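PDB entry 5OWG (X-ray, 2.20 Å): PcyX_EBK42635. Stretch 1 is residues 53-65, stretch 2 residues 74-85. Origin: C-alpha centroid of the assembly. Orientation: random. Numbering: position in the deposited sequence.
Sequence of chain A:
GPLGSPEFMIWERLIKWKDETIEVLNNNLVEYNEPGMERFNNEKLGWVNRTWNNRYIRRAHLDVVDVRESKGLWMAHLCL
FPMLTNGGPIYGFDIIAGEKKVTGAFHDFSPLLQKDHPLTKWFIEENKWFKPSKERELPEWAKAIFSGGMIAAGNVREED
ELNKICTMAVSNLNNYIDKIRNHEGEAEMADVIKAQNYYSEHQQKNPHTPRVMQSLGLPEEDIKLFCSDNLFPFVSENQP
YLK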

# COMPACT_ATOMS: atom_id res chain seq x y z
N ASN A 53 -11.63 -1.84 -0.54
CA ASN A 53 -11.68 -2.85 -1.58
C ASN A 53 -12.90 -2.60 -2.46
O ASN A 53 -13.82 -1.87 -2.09
CB ASN A 53 -11.73 -4.27 -1.00
CG ASN A 53 -12.95 -4.50 -0.12
OD1 ASN A 53 -13.99 -3.88 -0.30
ND2 ASN A 53 -12.82 -5.42 0.83
N ASN A 54 -12.88 -3.21 -3.64
CA ASN A 54 -14.06 -3.27 -4.49
C ASN A 54 -14.04 -4.59 -5.24
O ASN A 54 -13.19 -5.45 -4.99
CB ASN A 54 -14.13 -2.05 -5.43
CG ASN A 54 -13.13 -2.12 -6.57
OD1 ASN A 54 -12.40 -3.10 -6.74
ND2 ASN A 54 -13.08 -1.06 -7.37
N ARG A 55 -15.00 -4.76 -6.15
CA ARG A 55 -15.12 -6.00 -6.91
C ARG A 55 -13.78 -6.41 -7.51
O ARG A 55 -13.45 -7.60 -7.54
CB ARG A 55 -16.17 -5.83 -8.00
CG ARG A 55 -16.11 -6.88 -9.12
CD ARG A 55 -17.29 -6.74 -10.08
NE ARG A 55 -17.16 -7.63 -11.23
CZ ARG A 55 -17.94 -7.58 -12.31
NH1 ARG A 55 -18.91 -6.68 -12.40
NH2 ARG A 55 -17.75 -8.43 -13.31
N TYR A 56 -13.00 -5.44 -7.99
CA TYR A 56 -11.80 -5.75 -8.76
C TYR A 56 -10.53 -5.75 -7.92
O TYR A 56 -9.53 -6.34 -8.35
CB TYR A 56 -11.66 -4.74 -9.90
CG TYR A 56 -12.89 -4.64 -10.78
CD1 TYR A 56 -13.14 -5.58 -11.77
CD2 TYR A 56 -13.81 -3.61 -10.61
CE1 TYR A 56 -14.27 -5.50 -12.57
CE2 TYR A 56 -14.93 -3.52 -11.40
CZ TYR A 56 -15.16 -4.46 -12.38
OH TYR A 56 -16.28 -4.38 -13.18
N ILE A 57 -10.54 -5.10 -6.76
CA ILE A 57 -9.36 -4.98 -5.90
C ILE A 57 -9.74 -5.53 -4.53
O ILE A 57 -10.50 -4.90 -3.79
CB ILE A 57 -8.89 -3.52 -5.80
CG1 ILE A 57 -8.44 -3.01 -7.18
CG2 ILE A 57 -7.76 -3.39 -4.79
CD1 ILE A 57 -8.54 -1.51 -7.32
N ARG A 58 -9.19 -6.70 -4.19
CA ARG A 58 -9.56 -7.33 -2.92
C ARG A 58 -9.04 -6.55 -1.73
O ARG A 58 -9.67 -6.55 -0.67
CB ARG A 58 -9.04 -8.77 -2.87
CG ARG A 58 -7.53 -8.93 -2.75
CD ARG A 58 -7.16 -10.38 -2.49
NE ARG A 58 -5.71 -10.57 -2.41
CZ ARG A 58 -4.99 -10.45 -1.30
NH1 ARG A 58 -5.56 -10.14 -0.14
NH2 ARG A 58 -3.68 -10.64 -1.34
N ARG A 59 -7.90 -5.87 -1.87
CA ARG A 59 -7.32 -5.17 -0.73
C ARG A 59 -6.53 -3.95 -1.18
O ARG A 59 -5.67 -4.05 -2.07
CB ARG A 59 -6.42 -6.11 0.09
CG ARG A 59 -5.91 -5.48 1.37
CD ARG A 59 -5.21 -6.50 2.26
NE ARG A 59 -4.89 -5.96 3.58
CZ ARG A 59 -3.73 -5.39 3.90
NH1 ARG A 59 -2.76 -5.28 3.00
NH2 ARG A 59 -3.55 -4.93 5.13
N ALA A 60 -6.83 -2.81 -0.57
CA ALA A 60 -6.08 -1.57 -0.74
C ALA A 60 -5.82 -1.02 0.65
O ALA A 60 -6.77 -0.73 1.38
CB ALA A 60 -6.84 -0.57 -1.60
N HIS A 61 -4.55 -0.85 1.01
CA HIS A 61 -4.16 -0.62 2.40
C HIS A 61 -3.30 0.63 2.48
O HIS A 61 -2.25 0.71 1.83
CB HIS A 61 -3.40 -1.83 2.94
CG HIS A 61 -2.88 -1.66 4.33
ND1 HIS A 61 -1.81 -2.38 4.82
CD2 HIS A 61 -3.28 -0.86 5.35
CE1 HIS A 61 -1.57 -2.02 6.07
NE2 HIS A 61 -2.45 -1.10 6.42
N LEU A 62 -3.73 1.59 3.29
CA LEU A 62 -2.98 2.83 3.53
C LEU A 62 -2.46 2.81 4.96
O LEU A 62 -3.25 2.82 5.91
CB LEU A 62 -3.85 4.06 3.28
CG LEU A 62 -3.17 5.41 3.53
CD1 LEU A 62 -2.09 5.67 2.49
CD2 LEU A 62 -4.18 6.54 3.56
N ASP A 63 -1.14 2.80 5.10
CA ASP A 63 -0.47 2.80 6.40
C ASP A 63 0.34 4.08 6.53
O ASP A 63 1.29 4.29 5.77
CB ASP A 63 0.43 1.57 6.54
CG ASP A 63 1.39 1.68 7.70
OD1 ASP A 63 1.02 2.29 8.72
OD2 ASP A 63 2.52 1.16 7.59
N VAL A 64 -0.04 4.92 7.49
CA VAL A 64 0.59 6.23 7.68
C VAL A 64 1.04 6.34 9.13
O VAL A 64 0.25 6.09 10.05
CB VAL A 64 -0.38 7.38 7.34
CG1 VAL A 64 0.30 8.74 7.54
CG2 VAL A 64 -0.87 7.25 5.91
N VAL A 65 2.30 6.71 9.33
CA VAL A 65 2.86 6.97 10.65
C VAL A 65 3.24 8.44 10.70
O VAL A 65 4.21 8.86 10.05
CB VAL A 65 4.07 6.07 10.96
CG1 VAL A 65 4.59 6.34 12.36
CG2 VAL A 65 3.71 4.60 10.79
N TRP A 74 8.01 10.72 9.45
CA TRP A 74 6.72 10.66 8.78
C TRP A 74 6.87 9.69 7.62
O TRP A 74 7.71 9.92 6.74
CB TRP A 74 6.27 12.03 8.27
CG TRP A 74 4.84 12.06 7.80
CD1 TRP A 74 3.77 12.57 8.48
CD2 TRP A 74 4.32 11.56 6.56
NE1 TRP A 74 2.63 12.42 7.74
CE2 TRP A 74 2.93 11.80 6.56
CE3 TRP A 74 4.89 10.92 5.45
CZ2 TRP A 74 2.11 11.44 5.50
CZ3 TRP A 74 4.07 10.56 4.40
CH2 TRP A 74 2.70 10.82 4.43
N MET A 75 6.08 8.62 7.62
CA MET A 75 6.18 7.62 6.58
C MET A 75 4.78 7.23 6.13
O MET A 75 3.79 7.50 6.81
CB MET A 75 6.96 6.38 7.07
CG MET A 75 6.12 5.30 7.75
SD MET A 75 5.19 4.22 6.63
CE MET A 75 6.50 3.51 5.64
N ALA A 76 4.71 6.60 4.96
CA ALA A 76 3.44 6.13 4.44
C ALA A 76 3.69 4.89 3.59
O ALA A 76 4.74 4.76 2.94
CB ALA A 76 2.73 7.21 3.62
N HIS A 77 2.72 3.99 3.61
CA HIS A 77 2.77 2.76 2.83
C HIS A 77 1.41 2.56 2.18
O HIS A 77 0.38 2.72 2.84
CB HIS A 77 3.14 1.56 3.70
CG HIS A 77 2.86 0.23 3.07
ND1 HIS A 77 3.79 -0.42 2.28
CD2 HIS A 77 1.77 -0.57 3.12
CE1 HIS A 77 3.27 -1.57 1.87
NE2 HIS A 77 2.05 -1.68 2.36
N LEU A 78 1.41 2.23 0.89
CA LEU A 78 0.18 2.06 0.13
C LEU A 78 0.36 0.89 -0.82
O LEU A 78 1.28 0.89 -1.64
CB LEU A 78 -0.17 3.34 -0.63
CG LEU A 78 -1.47 3.31 -1.44
CD1 LEU A 78 -2.69 3.14 -0.55
CD2 LEU A 78 -1.60 4.57 -2.28
N CYS A 79 -0.53 -0.10 -0.71
CA CYS A 79 -0.45 -1.31 -1.51
C CYS A 79 -1.84 -1.71 -1.96
O CYS A 79 -2.81 -1.57 -1.21
CB CYS A 79 0.20 -2.46 -0.74
SG CYS A 79 0.56 -3.89 -1.76
N LEU A 80 -1.93 -2.22 -3.18
CA LEU A 80 -3.20 -2.68 -3.76
C LEU A 80 -3.01 -4.07 -4.35
O LEU A 80 -2.17 -4.26 -5.23
CB LEU A 80 -3.70 -1.71 -4.84
CG LEU A 80 -4.65 -0.59 -4.41
CD1 LEU A 80 -3.91 0.50 -3.64
CD2 LEU A 80 -5.36 0.00 -5.62
N PHE A 81 -3.80 -5.03 -3.86
CA PHE A 81 -3.85 -6.37 -4.43
C PHE A 81 -5.10 -6.53 -5.27
O PHE A 81 -6.20 -6.24 -4.78
CB PHE A 81 -3.84 -7.43 -3.33
CG PHE A 81 -2.49 -7.65 -2.70
CD1 PHE A 81 -1.55 -8.46 -3.31
CD2 PHE A 81 -2.17 -7.07 -1.48
CE1 PHE A 81 -0.31 -8.68 -2.73
CE2 PHE A 81 -0.94 -7.29 -0.89
CZ PHE A 81 -0.01 -8.09 -1.52
N PRO A 82 -5.02 -6.98 -6.52
CA PRO A 82 -6.24 -7.23 -7.30
C PRO A 82 -6.97 -8.48 -6.82
O PRO A 82 -6.48 -9.24 -5.98
CB PRO A 82 -5.72 -7.40 -8.73
CG PRO A 82 -4.31 -7.84 -8.57
CD PRO A 82 -3.80 -7.15 -7.34
N MET A 83 -8.16 -8.68 -7.37
CA MET A 83 -8.98 -9.83 -6.99
C MET A 83 -8.39 -11.11 -7.59
O MET A 83 -7.51 -11.09 -8.45
CB MET A 83 -10.43 -9.62 -7.45
CG MET A 83 -11.47 -10.53 -6.79
SD MET A 83 -11.45 -10.46 -4.99
CE MET A 83 -11.93 -8.76 -4.71
N LEU A 84 -8.92 -12.25 -7.11
CA LEU A 84 -8.25 -13.54 -7.25
C LEU A 84 -8.39 -14.19 -8.63
O LEU A 84 -7.70 -15.18 -8.88
CB LEU A 84 -8.77 -14.50 -6.18
CG LEU A 84 -8.54 -14.03 -4.73
CD1 LEU A 84 -9.18 -14.99 -3.75
CD2 LEU A 84 -7.06 -13.87 -4.42
N THR A 85 -9.26 -13.70 -9.52
CA THR A 85 -9.21 -14.14 -10.91
C THR A 85 -8.40 -13.20 -11.78
O THR A 85 -8.24 -13.46 -12.98
CB THR A 85 -10.63 -14.28 -11.50
OG1 THR A 85 -11.30 -13.01 -11.48
CG2 THR A 85 -11.45 -15.31 -10.74

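The two stretches pair as neighbouring antiparallel strands, with axes at 174° and 1066 Å² of surface buried between them. Backbone hydrogen bonds form the frame. Asp63 and His77 exchange the shortest pair, Asp63 N to His77 O at 2.7 Å and His77 N to Asp63 O at 2.6 Å. His61 N reaches Cys79 O at 2.9 Å and Cys79 N returns to His61 O at 3.2 Å; Val65 N to Met75 O (3.0 Å) and Met75 N to Val65 O (3.1 Å) repeat the pattern. Toward the corner at Arg58 the ladder becomes uneven: Phe81 N to Arg59 O is short at 2.8 Å, but Arg59 N to Phe81 O is weak at 3.4 Å. Beyond the corner, Met83 N donates to Tyr56 O at 2.9 Å. Between these rungs, CA-H groups approach carbonyls, as Ala76 CA does Asp63 O at 3.1 Å.

Apolar contacts dominate the face carrying Ala60, Leu62, Val64, Ala76, Leu78 and Leu80. The small Ala60 lets Leu80 pack close, CB to CG at 3.6 Å, while Leu62 CD1 meets Leu78 CD1 at 4.0 Å. Although the CA-to-CB bond of Trp74 points away, its indole returns to place CZ2 3.8 Å from Val64 CG1.

The other face is more polar. The edge of the His77 ring is directed toward the face of His61 in an offset arrangement, centroids 5.9 Å apart and planes at 69°. Val65 CB packs on Met75 CG at 3.9 Å, an apolar contact on this same face.

At the corner, Arg58 points toward stretch 2 and its extended chain lays the guanidinium flat on Phe81, planes at 24° and NH2 3.5 Å from CG. This stacking leaves NE and NH2 able to hydrogen-bond elsewhere in the structure. The flexible Met83 folds its CE to within 3.3 Å of Arg58 CA.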